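Local coordinates for uncharacterized protein (Equus caballus, PDB 5WF2) that is the VHS/ENTH-like domain of tepsin, a protein that probably associates with the AP-4 adaptor complex and may take part in vesicular trafficking at the trans-Golgi network, at residues Q26-V31 against I67-G72; N58-L63 against Q96-L101; R80-V85 against P105-L110. All blocks are in the same frame, centred on the assembly; numbering follows the deposited sequence.

Contact 1: Q26-V31 against I67-G72; sequences QELSLV and ICHLGG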
ATOM      1  N   GLN A  26      -7.438  14.220  -3.351  1.00 26.91           N
ATOM      2  CA  GLN A  26      -6.344  14.407  -2.405  1.00 27.77           C
ATOM      3  C   GLN A  26      -5.665  13.080  -2.114  1.00 25.24           C
ATOM      4  O   GLN A  26      -4.438  13.008  -1.946  1.00 22.62           O
ATOM      5  CB  GLN A  26      -6.865  15.014  -1.107  1.00 31.89           C
ATOM      6  CG  GLN A  26      -7.431  16.434  -1.240  1.00 36.62           C
ATOM      7  CD  GLN A  26      -8.110  16.915   0.052  1.00 41.76           C
ATOM      8  OE1 GLN A  26      -8.844  16.168   0.691  1.00 34.69           O
ATOM      9  NE2 GLN A  26      -7.863  18.169   0.440  1.00 34.10           N
ATOM     10  N   GLU A  27      -6.463  12.022  -2.022  1.00 26.91           N
ATOM     11  CA  GLU A  27      -5.890  10.704  -1.790  1.00 25.42           C
ATOM     12  C   GLU A  27      -5.037  10.277  -2.975  1.00 22.63           C
ATOM     13  O   GLU A  27      -3.943   9.727  -2.793  1.00 24.45           O
ATOM     14  CB  GLU A  27      -7.029   9.721  -1.465  1.00 23.92           C
ATOM     15  CG  GLU A  27      -7.694   9.959  -0.111  1.00 23.52           C
ATOM     16  CD  GLU A  27      -8.774  11.058  -0.066  1.00 27.62           C
ATOM     17  OE1 GLU A  27      -9.108  11.662  -1.106  1.00 30.30           O
ATOM     18  OE2 GLU A  27      -9.303  11.314   1.035  1.00 29.72           O
ATOM     19  N   LEU A  28      -5.484  10.564  -4.195  1.00 25.91           N
ATOM     20  CA  LEU A  28      -4.699  10.192  -5.364  1.00 27.30           C
ATOM     21  C   LEU A  28      -3.371  10.935  -5.392  1.00 29.17           C
ATOM     22  O   LEU A  28      -2.323  10.337  -5.639  1.00 30.65           O
ATOM     23  CB  LEU A  28      -5.489  10.452  -6.633  1.00 27.32           C
ATOM     24  CG  LEU A  28      -4.684  10.172  -7.913  1.00 32.95           C
ATOM     25  CD1 LEU A  28      -4.186   8.719  -8.008  1.00 35.64           C
ATOM     26  CD2 LEU A  28      -5.509  10.491  -9.126  1.00 34.25           C
ATOM     27  N   SER A  29      -3.395  12.238  -5.137  1.00 26.59           N
ATOM     28  CA  SER A  29      -2.152  13.004  -5.077  1.00 27.83           C
ATOM     29  C   SER A  29      -1.194  12.418  -4.063  1.00 29.70           C
ATOM     30  O   SER A  29       0.016  12.358  -4.316  1.00 27.07           O
ATOM     31  CB  SER A  29      -2.438  14.457  -4.718  1.00 29.84           C
ATOM     32  OG  SER A  29      -3.384  15.025  -5.617  1.00 35.95           O
ATOM     33  N   LEU A  30      -1.710  12.002  -2.895  1.00 26.15           N
ATOM     34  CA  LEU A  30      -0.851  11.417  -1.864  1.00 27.18           C
ATOM     35  C   LEU A  30      -0.182  10.146  -2.370  1.00 23.83           C
ATOM     36  O   LEU A  30       1.025   9.940  -2.180  1.00 25.15           O
ATOM     37  CB  LEU A  30      -1.659  11.117  -0.589  1.00 23.03           C
ATOM     38  CG  LEU A  30      -0.798  10.518   0.529  1.00 28.58           C
ATOM     39  CD1 LEU A  30       0.283  11.497   1.019  1.00 30.70           C
ATOM     40  CD2 LEU A  30      -1.678  10.028   1.697  1.00 31.57           C
ATOM     41  N   VAL A  31      -0.954   9.264  -2.998  1.00 23.40           N
ATOM     42  CA  VAL A  31      -0.406   7.991  -3.456  1.00 26.53           C
ATOM     43  C   VAL A  31       0.577   8.217  -4.582  1.00 24.34           C
ATOM     44  O   VAL A  31       1.598   7.527  -4.684  1.00 25.98           O
ATOM     45  CB  VAL A  31      -1.546   7.064  -3.897  1.00 25.81           C
ATOM     46  CG1 VAL A  31      -1.037   5.858  -4.683  1.00 28.88           C
ATOM     47  CG2 VAL A  31      -2.353   6.612  -2.664  1.00 27.19           C
ATOM     48  N   ILE A  67      -3.669  -0.083  -4.017  1.00 24.61           N
ATOM     49  CA  ILE A  67      -3.883  -1.358  -4.690  1.00 24.52           C
ATOM     50  C   ILE A  67      -3.885  -1.162  -6.197  1.00 25.87           C
ATOM     51  O   ILE A  67      -3.322  -1.968  -6.933  1.00 28.06           O
ATOM     52  CB  ILE A  67      -5.179  -2.026  -4.193  1.00 25.44           C
ATOM     53  CG1 ILE A  67      -5.012  -2.408  -2.714  1.00 28.30           C
ATOM     54  CG2 ILE A  67      -5.489  -3.277  -5.053  1.00 29.54           C
ATOM     55  CD1 ILE A  67      -6.269  -2.863  -2.003  1.00 33.31           C
ATOM     56  N   CYS A  68      -4.506  -0.087  -6.681  1.00 30.01           N
ATOM     57  CA  CYS A  68      -4.446   0.224  -8.109  1.00 29.05           C
ATOM     58  C   CYS A  68      -3.012   0.310  -8.600  1.00 32.85           C
ATOM     59  O   CYS A  68      -2.688  -0.218  -9.669  1.00 38.00           O
ATOM     60  CB  CYS A  68      -5.205   1.521  -8.397  1.00 33.34           C
ATOM     61  SG  CYS A  68      -6.959   1.320  -8.208  1.00 42.97           S
ATOM     62  N   HIS A  69      -2.127   0.944  -7.839  1.00 29.27           N
ATOM     63  CA  HIS A  69      -0.738   1.042  -8.256  1.00 27.33           C
ATOM     64  C   HIS A  69       0.044  -0.258  -8.117  1.00 28.59           C
ATOM     65  O   HIS A  69       1.237  -0.264  -8.435  1.00 34.38           O
ATOM     66  CB  HIS A  69      -0.025   2.142  -7.472  1.00 30.98           C
ATOM     67  CG  HIS A  69      -0.400   3.518  -7.914  1.00 33.15           C
ATOM     68  ND1 HIS A  69      -1.627   4.087  -7.643  1.00 33.36           N
ATOM     69  CD2 HIS A  69       0.293   4.436  -8.625  1.00 40.44           C
ATOM     70  CE1 HIS A  69      -1.674   5.297  -8.167  1.00 39.77           C
ATOM     71  NE2 HIS A  69      -0.521   5.534  -8.772  1.00 32.36           N
ATOM     72  N   LEU A  70      -0.551  -1.340  -7.641  1.00 28.98           N
ATOM     73  CA  LEU A  70       0.159  -2.606  -7.598  1.00 27.54           C
ATOM     74  C   LEU A  70       0.070  -3.351  -8.909  1.00 31.53           C
ATOM     75  O   LEU A  70       0.725  -4.374  -9.050  1.00 33.43           O
ATOM     76  CB  LEU A  70      -0.376  -3.512  -6.478  1.00 23.09           C
ATOM     77  CG  LEU A  70      -0.071  -2.972  -5.087  1.00 25.64           C
ATOM     78  CD1 LEU A  70      -0.685  -3.863  -4.052  1.00 25.10           C
ATOM     79  CD2 LEU A  70       1.397  -2.962  -4.836  1.00 28.92           C
ATOM     80  N   GLY A  71      -0.699  -2.852  -9.858  1.00 36.15           N
ATOM     81  CA  GLY A  71      -0.799  -3.476 -11.165  1.00 41.68           C
ATOM     82  C   GLY A  71      -0.645  -2.450 -12.264  1.00 46.44           C
ATOM     83  O   GLY A  71      -1.066  -1.297 -12.122  1.00 42.64           O
ATOM     84  N   GLY A  72      -0.034  -2.880 -13.363  1.00 53.51           N
ATOM     85  CA  GLY A  72       0.147  -1.991 -14.494  1.00 53.80           C
ATOM     86  C   GLY A  72       1.223  -0.962 -14.289  1.00 52.25           C
ATOM     87  O   GLY A  72       1.198   0.092 -14.937  1.00 54.90           O
TER

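Contact 2: N58-L63 against Q96-L101; sequences NCEAVL and QEHILL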
ATOM      1  N   ASN A  58      -9.097  10.029   3.718  1.00 25.03           N
ATOM      2  CA  ASN A  58      -9.852   8.784   3.830  1.00 27.74           C
ATOM      3  C   ASN A  58      -8.883   7.628   3.609  1.00 25.85           C
ATOM      4  O   ASN A  58      -8.435   7.407   2.481  1.00 22.75           O
ATOM      5  CB  ASN A  58     -10.991   8.774   2.813  1.00 30.68           C
ATOM      6  CG  ASN A  58     -11.953   7.614   3.028  1.00 27.18           C
ATOM      7  OD1 ASN A  58     -11.624   6.492   2.727  1.00 28.14           O
ATOM      8  ND2 ASN A  58     -13.143   7.898   3.539  1.00 28.08           N
ATOM      9  N   CYS A  59      -8.545   6.934   4.690  1.00 23.77           N
ATOM     10  CA  CYS A  59      -7.597   5.828   4.647  1.00 27.13           C
ATOM     11  C   CYS A  59      -7.990   4.720   3.678  1.00 24.10           C
ATOM     12  O   CYS A  59      -7.150   4.224   2.927  1.00 23.90           O
ATOM     13  CB  CYS A  59      -7.423   5.237   6.048  1.00 32.09           C
ATOM     14  SG  CYS A  59      -6.189   6.083   7.063  1.00 60.96           S
ATOM     15  N   GLU A  60      -9.260   4.331   3.689  1.00 22.48           N
ATOM     16  CA  GLU A  60      -9.703   3.257   2.817  1.00 22.44           C
ATOM     17  C   GLU A  60      -9.504   3.627   1.354  1.00 28.40           C
ATOM     18  O   GLU A  60      -9.031   2.815   0.552  1.00 21.94           O
ATOM     19  CB  GLU A  60     -11.168   2.902   3.108  1.00 30.87           C
ATOM     20  CG  GLU A  60     -11.659   1.877   2.163  1.00 34.21           C
ATOM     21  CD  GLU A  60     -13.012   1.300   2.517  1.00 41.77           C
ATOM     22  OE1 GLU A  60     -13.589   1.691   3.566  1.00 36.83           O
ATOM     23  OE2 GLU A  60     -13.474   0.469   1.702  1.00 38.64           O
ATOM     24  N   ALA A  61      -9.821   4.866   0.984  1.00 24.32           N
ATOM     25  CA  ALA A  61      -9.626   5.274  -0.396  1.00 24.61           C
ATOM     26  C   ALA A  61      -8.146   5.289  -0.763  1.00 23.53           C
ATOM     27  O   ALA A  61      -7.777   4.894  -1.865  1.00 24.45           O
ATOM     28  CB  ALA A  61     -10.251   6.656  -0.624  1.00 26.69           C
ATOM     29  N   VAL A  62      -7.290   5.746   0.146  1.00 20.83           N
ATOM     30  CA  VAL A  62      -5.834   5.661  -0.072  1.00 22.64           C
ATOM     31  C   VAL A  62      -5.404   4.223  -0.365  1.00 23.41           C
ATOM     32  O   VAL A  62      -4.617   3.954  -1.291  1.00 21.51           O
ATOM     33  CB  VAL A  62      -5.081   6.212   1.150  1.00 23.00           C
ATOM     34  CG1 VAL A  62      -3.583   5.904   1.010  1.00 25.18           C
ATOM     35  CG2 VAL A  62      -5.288   7.716   1.302  1.00 24.49           C
ATOM     36  N   LEU A  63      -5.877   3.285   0.452  1.00 22.62           N
ATOM     37  CA  LEU A  63      -5.531   1.888   0.256  0.57 22.62           C
ATOM     38  C   LEU A  63      -6.063   1.372  -1.083  1.00 22.91           C
ATOM     39  O   LEU A  63      -5.366   0.640  -1.792  1.00 25.03           O
ATOM     40  CB  LEU A  63      -6.057   1.058   1.435  0.57 23.73           C
ATOM     41  CG  LEU A  63      -5.495  -0.351   1.684  0.57 20.21           C
ATOM     42  CD1 LEU A  63      -4.003  -0.281   1.858  0.57 26.32           C
ATOM     43  CD2 LEU A  63      -6.114  -1.006   2.925  0.57 26.58           C
ATOM     44  N   GLN A  96      -6.634  -3.789  11.702  1.00 33.47           N
ATOM     45  CA  GLN A  96      -5.759  -4.519  10.789  1.00 36.15           C
ATOM     46  C   GLN A  96      -6.518  -5.646  10.098  1.00 28.60           C
ATOM     47  O   GLN A  96      -6.138  -6.042   8.993  1.00 31.75           O
ATOM     48  CB  GLN A  96      -4.499  -5.081  11.476  1.00 39.45           C
ATOM     49  CG  GLN A  96      -3.226  -4.900  10.594  1.00 39.24           C
ATOM     50  CD  GLN A  96      -2.031  -5.721  11.038  1.00 30.63           C
ATOM     51  OE1 GLN A  96      -2.112  -6.940  11.139  1.00 40.55           O
ATOM     52  NE2 GLN A  96      -0.913  -5.055  11.304  1.00 36.94           N
ATOM     53  N   GLU A  97      -7.589  -6.147  10.696  1.00 31.01           N
ATOM     54  CA  GLU A  97      -8.403  -7.113   9.967  1.00 30.11           C
ATOM     55  C   GLU A  97      -9.047  -6.463   8.749  1.00 26.13           C
ATOM     56  O   GLU A  97      -9.266  -7.124   7.716  1.00 24.17           O
ATOM     57  CB  GLU A  97      -9.451  -7.701  10.884  1.00 38.50           C
ATOM     58  CG  GLU A  97     -10.012  -8.941  10.313  1.00 40.46           C
ATOM     59  CD  GLU A  97     -11.081  -9.525  11.176  1.00 37.97           C
ATOM     60  OE1 GLU A  97     -11.209  -9.050  12.325  1.00 39.06           O
ATOM     61  OE2 GLU A  97     -11.795 -10.437  10.691  1.00 34.65           O
ATOM     62  N   HIS A  98      -9.355  -5.173   8.847  1.00 24.58           N
ATOM     63  CA  HIS A  98      -9.940  -4.456   7.723  1.00 19.82           C
ATOM     64  C   HIS A  98      -8.910  -4.205   6.633  1.00 24.63           C
ATOM     65  O   HIS A  98      -9.220  -4.321   5.440  1.00 21.26           O
ATOM     66  CB  HIS A  98     -10.543  -3.141   8.212  1.00 23.24           C
ATOM     67  CG  HIS A  98     -11.590  -2.565   7.311  1.00 27.31           C
ATOM     68  ND1 HIS A  98     -12.394  -1.511   7.697  1.00 32.06           N
ATOM     69  CD2 HIS A  98     -11.966  -2.883   6.052  1.00 25.14           C
ATOM     70  CE1 HIS A  98     -13.221  -1.203   6.709  1.00 34.56           C
ATOM     71  NE2 HIS A  98     -12.970  -2.012   5.692  1.00 26.47           N
ATOM     72  N   ILE A  99      -7.675  -3.875   7.009  1.00 25.33           N
ATOM     73  CA  ILE A  99      -6.625  -3.761   5.997  1.00 22.01           C
ATOM     74  C   ILE A  99      -6.430  -5.098   5.293  1.00 18.38           C
ATOM     75  O   ILE A  99      -6.314  -5.136   4.061  1.00 22.18           O
ATOM     76  CB  ILE A  99      -5.319  -3.226   6.609  1.00 23.34           C
ATOM     77  CG1 ILE A  99      -5.559  -1.780   7.077  1.00 29.66           C
ATOM     78  CG2 ILE A  99      -4.253  -3.108   5.540  1.00 25.10           C
ATOM     79  CD1 ILE A  99      -4.374  -1.146   7.739  1.00 36.52           C
ATOM     80  N   LEU A 100      -6.498  -6.197   6.038  1.00 21.57           N
ATOM     81  CA  LEU A 100      -6.352  -7.513   5.423  1.00 26.15           C
ATOM     82  C   LEU A 100      -7.501  -7.799   4.472  1.00 22.92           C
ATOM     83  O   LEU A 100      -7.286  -8.265   3.348  1.00 20.91           O
ATOM     84  CB  LEU A 100      -6.260  -8.582   6.475  1.00 22.39           C
ATOM     85  CG  LEU A 100      -6.197 -10.052   6.021  1.00 19.93           C
ATOM     86  CD1 LEU A 100      -5.053 -10.307   5.062  1.00 28.90           C
ATOM     87  CD2 LEU A 100      -6.086 -10.893   7.240  1.00 28.85           C
ATOM     88  N   LEU A 101      -8.730  -7.568   4.920  1.00 22.59           N
ATOM     89  CA  LEU A 101      -9.881  -7.745   4.031  1.00 20.23           C
ATOM     90  C   LEU A 101      -9.684  -7.022   2.716  1.00 20.87           C
ATOM     91  O   LEU A 101      -9.961  -7.574   1.647  1.00 22.31           O
ATOM     92  CB  LEU A 101     -11.136  -7.257   4.749  1.00 19.94           C
ATOM     93  CG  LEU A 101     -12.472  -7.372   4.033  1.00 22.86           C
ATOM     94  CD1 LEU A 101     -13.521  -7.379   5.094  1.00 23.19           C
ATOM     95  CD2 LEU A 101     -12.717  -6.224   3.056  1.00 21.90           C
TER
HETATM   96  O   HOH W   1     -14.714  -1.038   3.872  1.00 29.28           O

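Contact 3: R80-V85 against P105-L110; sequences RALGAV and PRLQEL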
ATOM      1  N   ARG A  80       7.311   0.502  -3.701  1.00 24.06           N
ATOM      2  CA  ARG A  80       6.976   1.638  -2.845  1.00 25.20           C
ATOM      3  C   ARG A  80       5.524   1.581  -2.406  1.00 23.08           C
ATOM      4  O   ARG A  80       5.207   1.927  -1.260  1.00 22.82           O
ATOM      5  CB  ARG A  80       7.284   2.962  -3.564  1.00 26.75           C
ATOM      6  CG  ARG A  80       8.798   3.154  -3.851  1.00 28.04           C
ATOM      7  CD  ARG A  80       9.087   4.496  -4.504  1.00 29.22           C
ATOM      8  NE  ARG A  80       8.760   5.611  -3.630  1.00 26.25           N
ATOM      9  CZ  ARG A  80       9.579   6.132  -2.735  1.00 27.96           C
ATOM     10  NH1 ARG A  80      10.790   5.654  -2.610  1.00 35.67           N
ATOM     11  NH2 ARG A  80       9.182   7.150  -1.969  1.00 31.90           N
ATOM     12  N   ALA A  81       4.629   1.166  -3.297  1.00 24.39           N
ATOM     13  CA  ALA A  81       3.221   1.014  -2.933  1.00 20.45           C
ATOM     14  C   ALA A  81       3.058  -0.039  -1.849  1.00 20.13           C
ATOM     15  O   ALA A  81       2.322   0.191  -0.890  1.00 22.17           O
ATOM     16  CB  ALA A  81       2.386   0.668  -4.169  1.00 22.42           C
ATOM     17  N   LEU A  82       3.741  -1.193  -1.977  1.00 20.52           N
ATOM     18  CA  LEU A  82       3.757  -2.194  -0.896  1.00 22.92           C
ATOM     19  C   LEU A  82       4.312  -1.628   0.403  1.00 23.86           C
ATOM     20  O   LEU A  82       3.824  -1.960   1.496  1.00 20.83           O
ATOM     21  CB  LEU A  82       4.558  -3.436  -1.289  1.00 21.94           C
ATOM     22  CG  LEU A  82       3.947  -4.334  -2.379  1.00 22.52           C
ATOM     23  CD1 LEU A  82       4.928  -5.408  -2.829  1.00 24.53           C
ATOM     24  CD2 LEU A  82       2.651  -4.993  -1.947  1.00 23.38           C
ATOM     25  N   GLY A  83       5.391  -0.855   0.322  1.00 20.35           N
ATOM     26  CA  GLY A  83       5.897  -0.191   1.513  1.00 23.46           C
ATOM     27  C   GLY A  83       4.850   0.659   2.189  1.00 22.34           C
ATOM     28  O   GLY A  83       4.757   0.681   3.419  1.00 22.54           O
ATOM     29  N   ALA A  84       4.079   1.400   1.399  1.00 20.01           N
ATOM     30  CA  ALA A  84       3.058   2.272   1.952  1.00 22.23           C
ATOM     31  C   ALA A  84       1.955   1.451   2.608  1.00 20.70           C
ATOM     32  O   ALA A  84       1.457   1.835   3.663  1.00 19.27           O
ATOM     33  CB  ALA A  84       2.482   3.179   0.877  1.00 22.48           C
ATOM     34  N   VAL A  85       1.570   0.332   1.980  1.00 20.89           N
ATOM     35  CA  VAL A  85       0.615  -0.614   2.574  1.00 19.59           C
ATOM     36  C   VAL A  85       1.130  -1.121   3.914  1.00 16.46           C
ATOM     37  O   VAL A  85       0.409  -1.121   4.906  1.00 19.52           O
ATOM     38  CB  VAL A  85       0.336  -1.784   1.608  1.00 21.28           C
ATOM     39  CG1 VAL A  85      -0.489  -2.894   2.318  1.00 21.21           C
ATOM     40  CG2 VAL A  85      -0.369  -1.334   0.349  1.00 22.30           C
ATOM     41  N   PRO A 105      -6.667  -9.996  -1.619  1.00 26.63           N
ATOM     42  CA  PRO A 105      -6.643 -10.548  -2.988  1.00 27.50           C
ATOM     43  C   PRO A 105      -5.425 -10.164  -3.797  1.00 27.73           C
ATOM     44  O   PRO A 105      -4.831 -11.024  -4.458  1.00 22.73           O
ATOM     45  CB  PRO A 105      -7.934  -9.995  -3.606  1.00 29.28           C
ATOM     46  CG  PRO A 105      -8.831  -9.805  -2.467  1.00 32.92           C
ATOM     47  CD  PRO A 105      -7.954  -9.335  -1.339  1.00 26.60           C
ATOM     48  N   ARG A 106      -5.045  -8.891  -3.789  1.00 23.90           N
ATOM     49  CA  ARG A 106      -3.908  -8.478  -4.584  1.00 24.23           C
ATOM     50  C   ARG A 106      -2.609  -8.975  -3.975  1.00 22.55           C
ATOM     51  O   ARG A 106      -1.700  -9.399  -4.701  1.00 21.23           O
ATOM     52  CB  ARG A 106      -3.884  -6.965  -4.755  1.00 24.72           C
ATOM     53  CG  ARG A 106      -2.809  -6.484  -5.752  1.00 25.55           C
ATOM     54  CD  ARG A 106      -2.938  -7.166  -7.183  1.00 31.42           C
ATOM     55  NE  ARG A 106      -1.871  -6.726  -8.084  1.00 34.35           N
ATOM     56  CZ  ARG A 106      -1.350  -7.454  -9.076  1.00 34.52           C
ATOM     57  NH1 ARG A 106      -1.780  -8.687  -9.320  1.00 37.72           N
ATOM     58  NH2 ARG A 106      -0.350  -6.959  -9.801  1.00 32.75           N
ATOM     59  N   LEU A 107      -2.508  -8.975  -2.650  1.00 20.49           N
ATOM     60  CA  LEU A 107      -1.324  -9.550  -2.015  1.00 20.26           C
ATOM     61  C   LEU A 107      -1.195 -11.038  -2.314  1.00 19.88           C
ATOM     62  O   LEU A 107      -0.077 -11.532  -2.533  1.00 21.49           O
ATOM     63  CB  LEU A 107      -1.365  -9.313  -0.510  1.00 21.17           C
ATOM     64  CG  LEU A 107      -1.147  -7.881  -0.042  1.00 20.51           C
ATOM     65  CD1 LEU A 107      -1.300  -7.849   1.452  1.00 19.81           C
ATOM     66  CD2 LEU A 107       0.281  -7.431  -0.413  1.00 23.67           C
ATOM     67  N   GLN A 108      -2.311 -11.782  -2.330  1.00 19.60           N
ATOM     68  CA  GLN A 108      -2.253 -13.196  -2.714  1.00 20.45           C
ATOM     69  C   GLN A 108      -1.768 -13.359  -4.158  1.00 22.27           C
ATOM     70  O   GLN A 108      -0.939 -14.229  -4.442  1.00 25.92           O
ATOM     71  CB  GLN A 108      -3.628 -13.880  -2.553  1.00 24.88           C
ATOM     72  CG  GLN A 108      -3.953 -14.378  -1.171  1.00 28.57           C
ATOM     73  CD  GLN A 108      -5.421 -14.817  -1.010  1.00 31.98           C
ATOM     74  OE1 GLN A 108      -6.282 -14.493  -1.833  1.00 35.24           O
ATOM     75  NE2 GLN A 108      -5.691 -15.588   0.049  1.00 34.95           N
ATOM     76  N   GLU A 109      -2.272 -12.539  -5.077  1.00 26.09           N
ATOM     77  CA  GLU A 109      -1.817 -12.600  -6.466  1.00 29.26           C
ATOM     78  C   GLU A 109      -0.316 -12.352  -6.585  1.00 32.12           C
ATOM     79  O   GLU A 109       0.397 -13.085  -7.295  1.00 25.47           O
ATOM     80  CB  GLU A 109      -2.580 -11.597  -7.314  1.00 29.21           C
ATOM     81  CG  GLU A 109      -4.002 -12.042  -7.629  1.00 30.42           C
ATOM     82  CD  GLU A 109      -4.875 -10.942  -8.185  1.00 38.61           C
ATOM     83  OE1 GLU A 109      -4.353  -9.836  -8.506  1.00 35.30           O
ATOM     84  OE2 GLU A 109      -6.099 -11.194  -8.284  1.00 45.08           O
ATOM     85  N   LEU A 110       0.185 -11.311  -5.920  1.00 23.54           N
ATOM     86  CA  LEU A 110       1.608 -10.997  -6.015  1.00 19.67           C
ATOM     87  C   LEU A 110       2.452 -12.088  -5.378  1.00 24.36           C
ATOM     88  O   LEU A 110       3.512 -12.449  -5.911  1.00 25.73           O
ATOM     89  CB  LEU A 110       1.921  -9.643  -5.397  1.00 21.34           C
ATOM     90  CG  LEU A 110       1.263  -8.395  -6.010  1.00 23.90           C
ATOM     91  CD1 LEU A 110       1.599  -7.180  -5.244  1.00 27.67           C
ATOM     92  CD2 LEU A 110       1.690  -8.149  -7.417  1.00 27.18           C
TER

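Contact 1: Q26-V31 against I67-G72
In the all-helical VHS/ENTH-like domain, helix 25-35 meets the end of helix 59-68 where V31 and L28 pack against the imidazole of H69. The evidence for a CH-pi contact is direct: V31 CG1 lies 3.8 Å from the centroid of the H69 ring, 26° off its normal. The methyl stands over one face but is displaced toward the rim, and its shortest approach is to H69 ND1, at 3.5 Å. V31 holds CG1 anti to its backbone N (chi1 167°), and it is this branch, not CG2, that reaches the ring. L28 comes to the same imidazole at its edge, near the ring plane, with L28 CD1 4.2 Å from H69 CE1, a looser approach.

H69 sits at the second position of a type I beta turn, C68 to G71, through which the chain leaves helix 59-68 in this helical-solenoid type of fold. Its ring is turned back along that helix: CG is anti to the carbonyl carbon (chi1 -75°), and ND1 is hydrogen-bonded to the carbonyl oxygen of L65, one turn earlier. That bond fixes which edge of the imidazole faces its own helix while the face is presented to V31. An alanine at H69 would remove the ring, and is likely to open a gap beside V31 CG1 and L28 CD1 and cost the L65 carbonyl its side-chain donor. Earlier on helix 59-68, L65 and L66 also touch V31.

Contact 2: N58-L63 against Q96-L101
L63 and I99 have the most surface buried here, and their side chains are set roughly perpendicular between helix 59-68 and helix 96-111. The touching atoms are methyls: L63 CD2 lies 3.8 Å from I99 CG2, and the same L63 CD2 is 4.2 Å from I99 CA, so the leucine branch rests against both the beta-branch and the backbone of the second helix. I99 presents CG2 because that methyl is anti to its backbone N, whereas CG1 (chi1 -66°) is anti to the carbonyl carbon. L63 was modelled in two conformers, so these methyl distances describe one of them.

In the all-helical bundle of the VHS/ENTH-like domain, the two helices thus pack directly on each other although helix 75-89 comes between them in sequence; that helix also reaches L63, through V85. I99 touches F129 of helix 117-132, and L63 also packs on L102 and T103.

H98 is the third contributor, at the border of the apolar patch. A water lies at the edge of its imidazole, in the ring plane, 2.7 Å from H98 NE2, and the same water gives a weak hydrogen bond to E60 OE2. This water links the two side chains, whose direct approach is longer: E60 OE1 stands 4.3 Å from H98 CE1, obliquely to the ring. Such a nearby carboxylate would tend to favour a protonated imidazole.

Contact 3: R80-V85 against P105-L110
L82 of helix 75-89 packs against L107 and L110 of helix 96-111, a buried apolar contact between two consecutive helices of the VHS/ENTH-like domain, whose modelled chain is built from helices without strands. The backbones are set well apart, with L82 CA 9.0 Å from L107 CA, the nearest CA pair of the two segments, so leucine branches span the interval.

The apolar contacts converge on one methyl. L82 CD2 lies 3.7 Å from L107 CD2 and 4.1 Å from L110 CD1, but the two approaches differ. L82 and L107 run alongside each other but point opposite ways, whereas L82 and L110 reach toward each other tip to tip. L82 has CG anti to its carbonyl carbon (chi1 -69°); the extended second torsion belongs to CD1, and the other branch, CD2, is the one that meets both leucines. L107 and L110 are one helical turn apart and therefore offer their methyls from the same side of helix 96-111. Helix 117-132 adds to this core: I125 touches both L82 and L107, and A122 touches L110.

The polar interactions centre on R106 and run beside the leucines. Within helix 96-111 it reaches E109, three residues on, in a salt bridge, while its other terminal nitrogen, NH2, is hydrogen-bonded to the carbonyl oxygen of L70, in the turn after helix 59-68. Two partners thus limit rotation of the guanidinium. One of its faces is covered by L110 CD2, 3.3 Å above the plane and toward the rim, so L110 meets L82 with one methyl and the arginine with the other. R106 NH1 donates to the anti lone pair of E109 OE1 at 2.9 Å. The N-H...O angle is 152°. E109 OE1 sits 15° out of the guanidinium plane.

All three contacts lie in the one VHS/ENTH-like domain, their centres about 13 Å (1 and 2), 11 Å (1 and 3) and 12 Å (2 and 3) apart. Helix 59-68 serves contacts 1 and 2, while helix 96-111 serves contacts 2 and 3. Along the chain, contact 1 closes before contact 3 opens, but contact 2 alternates with both, tying the earlier helices to the later ones. The joints are physical: E27 OE2 is probably hydrogen-bonded to N58 N between contacts 1 and 2, L70 CD2 packs on L82 CD2 between 1 and 3, and apolar side chains also join 2 with 3. Helices distant in sequence are thereby joined in one continuous compact domain of tepsin.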